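Local coordinates for protein probable manganase-dependent inorganic pyrophosphatase (Clostridium perfringens, PDB 3L2B) that probably hydrolyses inorganic pyrophosphate to phosphate as a manganese-dependent family II enzyme, here represented by its regulatory region, which binds the activator diadenosine tetraphosphate, at residues A[28-31]-A[32-36]; A[43-46]-A[47-51]; A[215-218]-A[219-222]; A[222-225]-A[226-230]. All coordinates share one frame; numbering follows the deposited sequence.

Interaction 1. Residues A[28-31]-A[32-36]; sequences MAWN and IMRDK
Residues 28-31 and 32-36 are consecutive turns of helix 26-35, joined by i to i+4 backbone bonds such as M33 N to A29 O (2.9 Å) and R34 N to W30 O (2.8 Å), before K36 leaves helical geometry. The side-chain contact centres on R34, which folds back over W30. The i to i+4 spacing sets R34 CB over one indole face, toward its rim. From there CG runs anti to the backbone N (chi1 -167°) and a bend at chi3 brings the guanidinium back to W30 NE1 and N31 OD1, its plane nearly perpendicular to the indole. R34 NH1 lies 3.1 Å from W30 NE1, but both are donors and cannot bond to each other; both instead turn to D65 of the second subunit, as a salt bridge from R34 and a weak hydrogen bond from W30. Alongside, N31 OD1 takes a weak bond from R34 NH2 at 3.4 Å; a short polar amide suits this partly exposed place. On the buried side, M33 CE reaches the indole edge, 4.3 Å from W30 CE3, and both side chains touch T56; flexible M33 also meets L54. The carboxylate of D65 of the second subunit probably explains why two donors sit this close, and it ties the helix to that subunit.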
# COMPACT_ATOMS: atom_id res chain seq x y z
N MET A 28 -8.85 8.87 3.30
CA MET A 28 -10.22 9.20 3.72
C MET A 28 -11.21 8.23 3.16
O MET A 28 -12.21 7.92 3.79
CB MET A 28 -10.63 10.62 3.27
CG MET A 28 -10.00 11.78 4.08
SD MET A 28 -10.62 13.44 3.57
CE MET A 28 -9.73 13.76 2.02
N ALA A 29 -10.94 7.76 1.94
CA ALA A 29 -11.85 6.85 1.27
C ALA A 29 -11.88 5.56 2.08
O ALA A 29 -12.95 5.04 2.41
CB ALA A 29 -11.42 6.58 -0.20
N TRP A 30 -10.70 5.10 2.46
CA TRP A 30 -10.58 3.82 3.15
C TRP A 30 -11.18 3.84 4.54
O TRP A 30 -11.80 2.86 4.97
CB TRP A 30 -9.11 3.35 3.18
CG TRP A 30 -8.86 2.26 4.14
CD1 TRP A 30 -8.24 2.38 5.33
CD2 TRP A 30 -9.24 0.88 4.02
NE1 TRP A 30 -8.19 1.17 5.96
CE2 TRP A 30 -8.79 0.22 5.17
CE3 TRP A 30 -9.90 0.15 3.03
CZ2 TRP A 30 -8.96 -1.15 5.38
CZ3 TRP A 30 -10.09 -1.22 3.23
CH2 TRP A 30 -9.62 -1.85 4.40
N ASN A 31 -11.05 4.97 5.23
CA ASN A 31 -11.68 5.13 6.56
C ASN A 31 -13.21 5.04 6.48
O ASN A 31 -13.87 4.44 7.33
CB ASN A 31 -11.29 6.45 7.21
CG ASN A 31 -9.84 6.47 7.65
OD1 ASN A 31 -9.19 5.43 7.74
ND2 ASN A 31 -9.32 7.66 7.91
N ILE A 32 -13.75 5.64 5.43
CA ILE A 32 -15.19 5.57 5.16
C ILE A 32 -15.58 4.13 4.82
O ILE A 32 -16.51 3.60 5.38
CB ILE A 32 -15.64 6.59 4.05
CG1 ILE A 32 -15.54 8.01 4.62
CG2 ILE A 32 -17.06 6.29 3.59
CD1 ILE A 32 -15.56 9.12 3.57
N MET A 33 -14.83 3.51 3.91
CA MET A 33 -15.11 2.13 3.48
C MET A 33 -15.07 1.14 4.62
O MET A 33 -15.93 0.25 4.71
CB MET A 33 -14.10 1.64 2.44
CG MET A 33 -14.35 2.18 1.07
SD MET A 33 -13.05 1.78 -0.09
CE MET A 33 -12.92 -0.02 0.03
N ARG A 34 -14.06 1.28 5.47
CA ARG A 34 -13.83 0.33 6.55
C ARG A 34 -14.93 0.46 7.60
O ARG A 34 -15.37 -0.53 8.19
CB ARG A 34 -12.45 0.53 7.19
CG ARG A 34 -12.00 -0.64 8.12
CD ARG A 34 -10.85 -0.27 9.10
NE ARG A 34 -10.98 1.08 9.65
CZ ARG A 34 -10.10 2.07 9.50
NH1 ARG A 34 -8.95 1.87 8.86
NH2 ARG A 34 -10.35 3.26 10.03
N ASP A 35 -15.38 1.70 7.78
CA ASP A 35 -16.40 2.07 8.77
C ASP A 35 -17.74 1.51 8.35
O ASP A 35 -18.42 0.84 9.11
CB ASP A 35 -16.53 3.60 8.92
CG ASP A 35 -15.41 4.23 9.74
OD1 ASP A 35 -14.65 3.49 10.41
OD2 ASP A 35 -15.29 5.48 9.72
N LYS A 36 -18.12 1.84 7.13
CA LYS A 36 -19.41 1.41 6.56
C LYS A 36 -19.37 -0.02 6.01
O LYS A 36 -20.31 -0.47 5.35
CB LYS A 36 -19.89 2.41 5.50
CG LYS A 36 -20.04 3.85 6.03
CD LYS A 36 -20.94 4.69 5.12
CE LYS A 36 -20.94 6.20 5.48
NZ LYS A 36 -21.71 6.53 6.74

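Interaction 2. Residues A[43-46]-A[47-51]; sequences VADG and NNHLL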
# COMPACT_ATOMS: atom_id res chain seq x y z
N VAL A 43 -17.82 6.63 -6.85
CA VAL A 43 -17.27 7.96 -6.92
C VAL A 43 -18.15 8.77 -7.89
O VAL A 43 -18.47 8.31 -8.99
CB VAL A 43 -15.84 7.95 -7.44
CG1 VAL A 43 -15.24 9.35 -7.41
CG2 VAL A 43 -14.98 6.93 -6.63
N ALA A 44 -18.54 9.97 -7.46
CA ALA A 44 -19.47 10.82 -8.23
C ALA A 44 -19.08 12.28 -8.23
O ALA A 44 -18.51 12.77 -7.26
CB ALA A 44 -20.89 10.70 -7.68
N ASP A 45 -19.41 12.97 -9.32
CA ASP A 45 -19.13 14.41 -9.45
C ASP A 45 -20.08 15.26 -8.63
O ASP A 45 -20.91 14.76 -7.87
CB ASP A 45 -19.10 14.86 -10.93
CG ASP A 45 -20.46 14.88 -11.60
OD1 ASP A 45 -21.52 14.87 -10.94
OD2 ASP A 45 -20.46 14.89 -12.84
N GLY A 46 -19.96 16.57 -8.81
CA GLY A 46 -20.71 17.51 -8.00
C GLY A 46 -22.20 17.45 -8.21
O GLY A 46 -22.96 17.83 -7.33
N ASN A 47 -22.61 16.99 -9.39
CA ASN A 47 -24.04 16.83 -9.72
C ASN A 47 -24.50 15.42 -9.41
O ASN A 47 -25.62 14.99 -9.77
CB ASN A 47 -24.29 17.17 -11.18
CG ASN A 47 -23.97 18.61 -11.49
OD1 ASN A 47 -24.26 19.50 -10.68
ND2 ASN A 47 -23.32 18.85 -12.62
N ASN A 48 -23.60 14.71 -8.74
CA ASN A 48 -23.86 13.38 -8.24
C ASN A 48 -24.05 12.43 -9.42
O ASN A 48 -24.82 11.50 -9.36
CB ASN A 48 -25.07 13.38 -7.32
CG ASN A 48 -25.06 12.23 -6.35
OD1 ASN A 48 -24.08 12.00 -5.65
ND2 ASN A 48 -26.18 11.50 -6.30
N HIS A 49 -23.38 12.74 -10.52
CA HIS A 49 -23.25 11.79 -11.64
C HIS A 49 -22.07 10.83 -11.33
O HIS A 49 -21.12 11.21 -10.64
CB HIS A 49 -23.04 12.54 -12.97
CG HIS A 49 -24.27 13.26 -13.46
ND1 HIS A 49 -24.44 13.65 -14.77
CD2 HIS A 49 -25.40 13.65 -12.81
CE1 HIS A 49 -25.62 14.23 -14.91
NE2 HIS A 49 -26.22 14.24 -13.74
N LEU A 50 -22.16 9.60 -11.84
CA LEU A 50 -21.17 8.55 -11.57
C LEU A 50 -19.88 8.79 -12.35
O LEU A 50 -19.89 8.94 -13.56
CB LEU A 50 -21.74 7.14 -11.86
CG LEU A 50 -20.91 5.91 -11.39
CD1 LEU A 50 -20.70 5.85 -9.86
CD2 LEU A 50 -21.57 4.63 -11.87
N LEU A 51 -18.77 8.84 -11.66
CA LEU A 51 -17.48 8.94 -12.36
C LEU A 51 -16.74 7.59 -12.38
O LEU A 51 -16.00 7.29 -13.30
CB LEU A 51 -16.60 9.99 -11.71
CG LEU A 51 -17.00 11.45 -11.87
CD1 LEU A 51 -16.01 12.29 -11.04
CD2 LEU A 51 -17.06 11.91 -13.36
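D45 grips the N47-H49 backbone in the hairpin of strands 40-44 and 50-55, a contact that is tight here and at the buried strand end, V43 and A44, while the turn tip, G46 and N47, faces solvent. The chain reverses through a type I turn from D45 to N48, closed by N48 N to D45 O at 2.8 Å. D45 CG sits between its own backbone N and carbonyl carbon (chi1 71°), which swings the carboxylate over the turn. There OD1 accepts H49 N at 2.9 Å, from above the carboxylate plane, and more weakly N47 N at 2.8 Å; aspartate is just long enough for this. N48 has positive phi (65°), a conformation asparagine tolerates well. The H49 side chain runs alongside the carboxylate, the planes 27° apart; its CB makes the nearest approach, 3.4 Å from D45 OD1. Toward the sheet, L51 N bonds V43 O at 2.7 Å, and small A44 lets H49 O come within 3.0 Å of its CB. L51 lies against D45, its CG 3.8 Å from D45 N, and L50 turns to P221 and I223 of the other CBS motif. Holding H49 N firmly and N47 N weakly, one carboxylate oxygen implies a bend shaped largely by hydrogen bonds to D45.

Interaction 3. Residues A[215-218]-A[219-222]; sequences TRYS and NYPV. With B4P (bis(adenosine)-5'-tetraphosphate), chain C.
Y220 OH fills two roles at once: it donates to T215 OG1 at 2.7 Å and accepts a weak bond from Y217 N at 3.0 Å, so a tyrosine on strand 219-223 reaches back to the end of helix 205-215. T215 OG1 lies at the edge of the Y220 ring, in its plane, and also pairs with T211 O, which anchors the hydroxyl on the helix. R216 then leaves the helix with positive phi (47°), and the next two residues meet the ligand. Y217 is sandwiched. Over the centre of one ring face lies T215 O, and against the opposite face, offset toward the rim, lies the adenine of bis(adenosine)-5'-tetraphosphate, with Y217 CD2 3.3 Å from C6A; a flat aromatic suits this slot. The Y220 ring comes to the Y217 edge, its CE1 in that ring's plane, and Y217 CB packs 3.7 Å from Y220 CZ.

This helix, turn and strand belong to a CBS domain, and such domains commonly bind adenine nucleotides in the cleft of a tandem pair. S218 supplies the phosphate grip: its N points almost straight at O2A (2.7 Å, 173°), and OG, tucked in over its own main chain (chi1 80°), bonds O1B at 2.7 Å. K39, from the other CBS motif, reaches S218 OG weakly. Adenine N6A donates a straight but long and weak bond to N219 O at 3.3 Å, which could contribute to sensing the amino group. S218 N of the second subunit also hydrogen-bonds the ligand.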
# COMPACT_ATOMS: atom_id res chain seq x y z
N THR A 215 -20.74 -10.92 -16.00
CA THR A 215 -19.65 -10.20 -15.32
C THR A 215 -19.31 -10.65 -13.88
O THR A 215 -18.24 -10.33 -13.37
CB THR A 215 -19.93 -8.67 -15.29
OG1 THR A 215 -21.15 -8.41 -14.58
CG2 THR A 215 -20.05 -8.10 -16.72
N ARG A 216 -20.23 -11.33 -13.22
CA ARG A 216 -19.97 -11.89 -11.87
C ARG A 216 -19.30 -10.98 -10.81
O ARG A 216 -18.63 -11.48 -9.90
CB ARG A 216 -19.18 -13.21 -11.99
CG ARG A 216 -19.99 -14.41 -12.49
CD ARG A 216 -19.12 -15.68 -12.51
NE ARG A 216 -19.83 -16.86 -12.99
CZ ARG A 216 -19.31 -18.09 -13.03
NH1 ARG A 216 -18.07 -18.32 -12.61
NH2 ARG A 216 -20.04 -19.10 -13.49
N TYR A 217 -19.49 -9.66 -10.89
CA TYR A 217 -19.14 -8.79 -9.75
C TYR A 217 -20.17 -9.00 -8.68
O TYR A 217 -21.30 -9.38 -8.96
CB TYR A 217 -19.09 -7.30 -10.13
CG TYR A 217 -18.08 -6.99 -11.21
CD1 TYR A 217 -16.73 -7.24 -11.02
CD2 TYR A 217 -18.49 -6.45 -12.41
CE1 TYR A 217 -15.80 -6.95 -12.03
CE2 TYR A 217 -17.58 -6.17 -13.42
CZ TYR A 217 -16.24 -6.42 -13.23
OH TYR A 217 -15.36 -6.12 -14.23
N SER A 218 -19.79 -8.72 -7.44
CA SER A 218 -20.69 -8.96 -6.33
C SER A 218 -21.67 -7.78 -6.06
O SER A 218 -22.75 -7.97 -5.52
CB SER A 218 -19.89 -9.33 -5.08
OG SER A 218 -19.36 -8.18 -4.48
N ASN A 219 -21.30 -6.58 -6.51
CA ASN A 219 -22.15 -5.39 -6.34
C ASN A 219 -22.07 -4.43 -7.53
O ASN A 219 -21.02 -4.29 -8.17
CB ASN A 219 -21.78 -4.62 -5.07
CG ASN A 219 -22.06 -5.40 -3.80
OD1 ASN A 219 -23.22 -5.67 -3.45
ND2 ASN A 219 -20.98 -5.78 -3.11
N TYR A 220 -23.19 -3.78 -7.82
CA TYR A 220 -23.32 -2.89 -8.97
C TYR A 220 -23.91 -1.51 -8.62
O TYR A 220 -24.95 -1.40 -7.98
CB TYR A 220 -24.18 -3.56 -10.05
CG TYR A 220 -23.60 -4.85 -10.59
CD1 TYR A 220 -22.93 -4.89 -11.81
CD2 TYR A 220 -23.73 -6.04 -9.88
CE1 TYR A 220 -22.41 -6.07 -12.30
CE2 TYR A 220 -23.20 -7.23 -10.36
CZ TYR A 220 -22.55 -7.24 -11.57
OH TYR A 220 -22.01 -8.43 -12.03
N PRO A 221 -23.23 -0.44 -9.02
CA PRO A 221 -23.84 0.85 -8.68
C PRO A 221 -25.11 1.09 -9.47
O PRO A 221 -25.24 0.68 -10.61
CB PRO A 221 -22.75 1.86 -9.02
CG PRO A 221 -21.71 1.10 -9.83
CD PRO A 221 -21.82 -0.31 -9.42
N VAL A 222 -26.07 1.70 -8.81
CA VAL A 222 -27.37 1.99 -9.39
C VAL A 222 -27.47 3.48 -9.63
O VAL A 222 -27.24 4.28 -8.72
CB VAL A 222 -28.50 1.58 -8.45
CG1 VAL A 222 -29.83 2.04 -9.00
CG2 VAL A 222 -28.45 0.04 -8.21
PA B4P C . -15.77 -8.47 -7.19
O1A B4P C . -15.65 -9.62 -8.08
O2A B4P C . -17.24 -7.85 -7.12
O3A B4P C . -15.17 -8.93 -5.80
PB B4P C . -15.40 -8.31 -4.35
O1B B4P C . -16.76 -8.58 -3.87
O2B B4P C . -14.99 -6.77 -4.32
O3B B4P C . -14.30 -9.16 -3.55
PG B4P C . -14.62 -10.59 -2.90
O1G B4P C . -15.42 -11.37 -3.86
O2G B4P C . -13.31 -11.31 -2.35
O3G B4P C . -15.45 -10.21 -1.58
PD B4P C . -15.82 -11.36 -0.52
O1D B4P C . -17.06 -11.00 0.19
O2D B4P C . -15.88 -12.79 -1.25
O5E B4P C . -14.84 -7.32 -7.78
C5E B4P C . -13.42 -7.44 -7.69
C4E B4P C . -12.82 -6.10 -8.10
O4E B4P C . -13.35 -5.72 -9.37
C3E B4P C . -13.23 -5.00 -7.15
O3E B4P C . -12.20 -4.77 -6.23
C2E B4P C . -13.52 -3.80 -8.00
O2E B4P C . -12.36 -3.01 -8.15
C1E B4P C . -13.89 -4.37 -9.35
N9A B4P C . -15.36 -4.26 -9.50
C8A B4P C . -16.29 -4.61 -8.57
N7A B4P C . -17.55 -4.35 -9.02
C5A B4P C . -17.45 -3.83 -10.25
C6A B4P C . -18.37 -3.35 -11.28
N6A B4P C . -19.70 -3.38 -11.09
N1A B4P C . -17.86 -2.86 -12.43
C2A B4P C . -16.54 -2.83 -12.64
N3A B4P C . -15.64 -3.25 -11.75
C4A B4P C . -16.01 -3.75 -10.55
O5F B4P C . -14.57 -11.29 0.46
C5F B4P C . -14.29 -10.07 1.13
C4F B4P C . -13.04 -10.27 1.95
O4F B4P C . -13.32 -11.22 2.98
C3F B4P C . -11.92 -10.81 1.10
O3F B4P C . -11.03 -9.76 0.71
C2F B4P C . -11.23 -11.82 2.01
O2F B4P C . -10.21 -11.12 2.69
C1F B4P C . -12.33 -12.26 2.98
N9B B4P C . -12.83 -13.57 2.51
C8B B4P C . -13.07 -13.95 1.24
N7B B4P C . -13.47 -15.24 1.20
C5B B4P C . -13.48 -15.72 2.45
C6B B4P C . -13.81 -17.00 3.10
N6B B4P C . -14.21 -18.06 2.37
N1B B4P C . -13.68 -17.08 4.43
C2B B4P C . -13.29 -16.03 5.17
N3B B4P C . -12.96 -14.84 4.64
C4B B4P C . -13.04 -14.62 3.31

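Interaction 4. Residues A[222-225]-A[226-230]; sequences VIDE and NNKVV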
# COMPACT_ATOMS: atom_id res chain seq x y z
N VAL A 222 -26.07 1.70 -8.81
CA VAL A 222 -27.37 1.99 -9.39
C VAL A 222 -27.47 3.48 -9.63
O VAL A 222 -27.24 4.28 -8.72
CB VAL A 222 -28.50 1.58 -8.45
CG1 VAL A 222 -29.83 2.04 -9.00
CG2 VAL A 222 -28.45 0.04 -8.21
N ILE A 223 -27.78 3.82 -10.87
CA ILE A 223 -27.98 5.21 -11.27
C ILE A 223 -29.46 5.39 -11.67
O ILE A 223 -30.11 4.47 -12.14
CB ILE A 223 -27.03 5.66 -12.44
CG1 ILE A 223 -27.31 4.88 -13.73
CG2 ILE A 223 -25.54 5.51 -12.05
CD1 ILE A 223 -26.36 5.26 -14.91
N ASP A 224 -30.00 6.58 -11.45
CA ASP A 224 -31.40 6.82 -11.80
C ASP A 224 -31.57 7.22 -13.27
O ASP A 224 -30.61 7.19 -14.07
CB ASP A 224 -32.08 7.81 -10.84
CG ASP A 224 -31.60 9.24 -11.00
OD1 ASP A 224 -31.01 9.57 -12.05
OD2 ASP A 224 -31.78 10.02 -10.05
N GLU A 225 -32.81 7.60 -13.60
CA GLU A 225 -33.22 7.90 -14.98
C GLU A 225 -32.69 9.25 -15.45
O GLU A 225 -32.91 9.65 -16.60
CB GLU A 225 -34.75 7.85 -15.12
CG GLU A 225 -35.53 9.02 -14.46
CD GLU A 225 -35.74 8.87 -12.94
OE1 GLU A 225 -35.62 7.73 -12.40
OE2 GLU A 225 -36.02 9.91 -12.28
N ASN A 226 -32.02 9.95 -14.55
CA ASN A 226 -31.36 11.21 -14.85
C ASN A 226 -29.86 11.12 -14.55
O ASN A 226 -29.17 12.14 -14.47
CB ASN A 226 -32.02 12.34 -14.07
CG ASN A 226 -33.51 12.45 -14.38
OD1 ASN A 226 -34.36 12.24 -13.50
ND2 ASN A 226 -33.83 12.76 -15.63
N ASN A 227 -29.40 9.89 -14.37
CA ASN A 227 -27.97 9.54 -14.18
C ASN A 227 -27.30 9.93 -12.86
O ASN A 227 -26.08 9.89 -12.77
CB ASN A 227 -27.12 10.05 -15.35
CG ASN A 227 -27.29 9.20 -16.59
OD1 ASN A 227 -28.42 8.85 -16.96
ND2 ASN A 227 -26.18 8.83 -17.23
N LYS A 228 -28.08 10.30 -11.86
CA LYS A 228 -27.52 10.48 -10.50
C LYS A 228 -27.29 9.10 -9.87
O LYS A 228 -28.06 8.17 -10.08
CB LYS A 228 -28.44 11.30 -9.57
CG LYS A 228 -29.11 12.57 -10.14
CD LYS A 228 -30.47 12.83 -9.41
CE LYS A 228 -31.60 13.31 -10.35
NZ LYS A 228 -32.96 12.85 -9.91
N VAL A 229 -26.24 8.99 -9.08
CA VAL A 229 -25.95 7.76 -8.35
C VAL A 229 -26.94 7.64 -7.24
O VAL A 229 -27.00 8.49 -6.36
CB VAL A 229 -24.52 7.73 -7.76
CG1 VAL A 229 -24.36 6.56 -6.81
CG2 VAL A 229 -23.50 7.67 -8.86
N VAL A 230 -27.72 6.57 -7.27
CA VAL A 230 -28.82 6.37 -6.33
C VAL A 230 -28.53 5.29 -5.31
O VAL A 230 -29.34 5.04 -4.42
CB VAL A 230 -30.13 6.05 -7.08
CG1 VAL A 230 -30.95 5.05 -6.32
CG2 VAL A 230 -30.92 7.35 -7.30
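A chi1 of 71° folds the D224 carboxylate back over its own main chain, and the K228 side chain, bent at chi3 and chi4, curls round until its ammonium meets the same carboxylate. K228 NZ bridges to D224 OD2 at 3.1 Å, arriving from above the carboxylate plane while the lysine methylenes run past that oxygen, CD only 3.2 Å away; a long flexible chain can do this. D224 OD1 is gripped separately by two backbone amides, N226 N at 2.7 Å and K228 N at 3.0 Å, which reach it from opposite faces of the plane. Three donors on its two oxygens restrain the carboxylate's rotation, and its negative charge is probably stabilised. N227 takes positive phi, which asparagine accepts readily, and its N closes the bend on D224 O (3.0 Å). Beyond the turn, beta-branched residues suit the strands: I223 and V229 form a non-hydrogen-bonded pair, their CG2 atoms 4.4 Å apart, and both touch L50 of the other CBS motif. V222 CG1 and V230 CG1 approach to 4.2 Å. This is a beta hairpin of the type I turn plus G1 bulge kind, with N227 at the bulge position, joining strands 219-223 and 229-234 of the second CBS motif's sheet.

From the N terminus, interaction 1 lies within helix 26-35, and the chain then enters strand 40-44, whose hairpin to strand 50-55 closes in interaction 2. Much farther along the chain, interaction 3 marks the passage from helix 205-215 into strand 219-223, and interaction 4 the hairpin returning along strand 229-234; these two share V222. All four follow in series, without nesting or crossing. Interactions 2 and 4 come together in space, centres 10 Å apart, where the turn of 43-51 meets the hairpin 222-230 and N48 O probably bonds V229 N, joining the two CBS motifs. Interaction 1 stands apart, facing the second subunit.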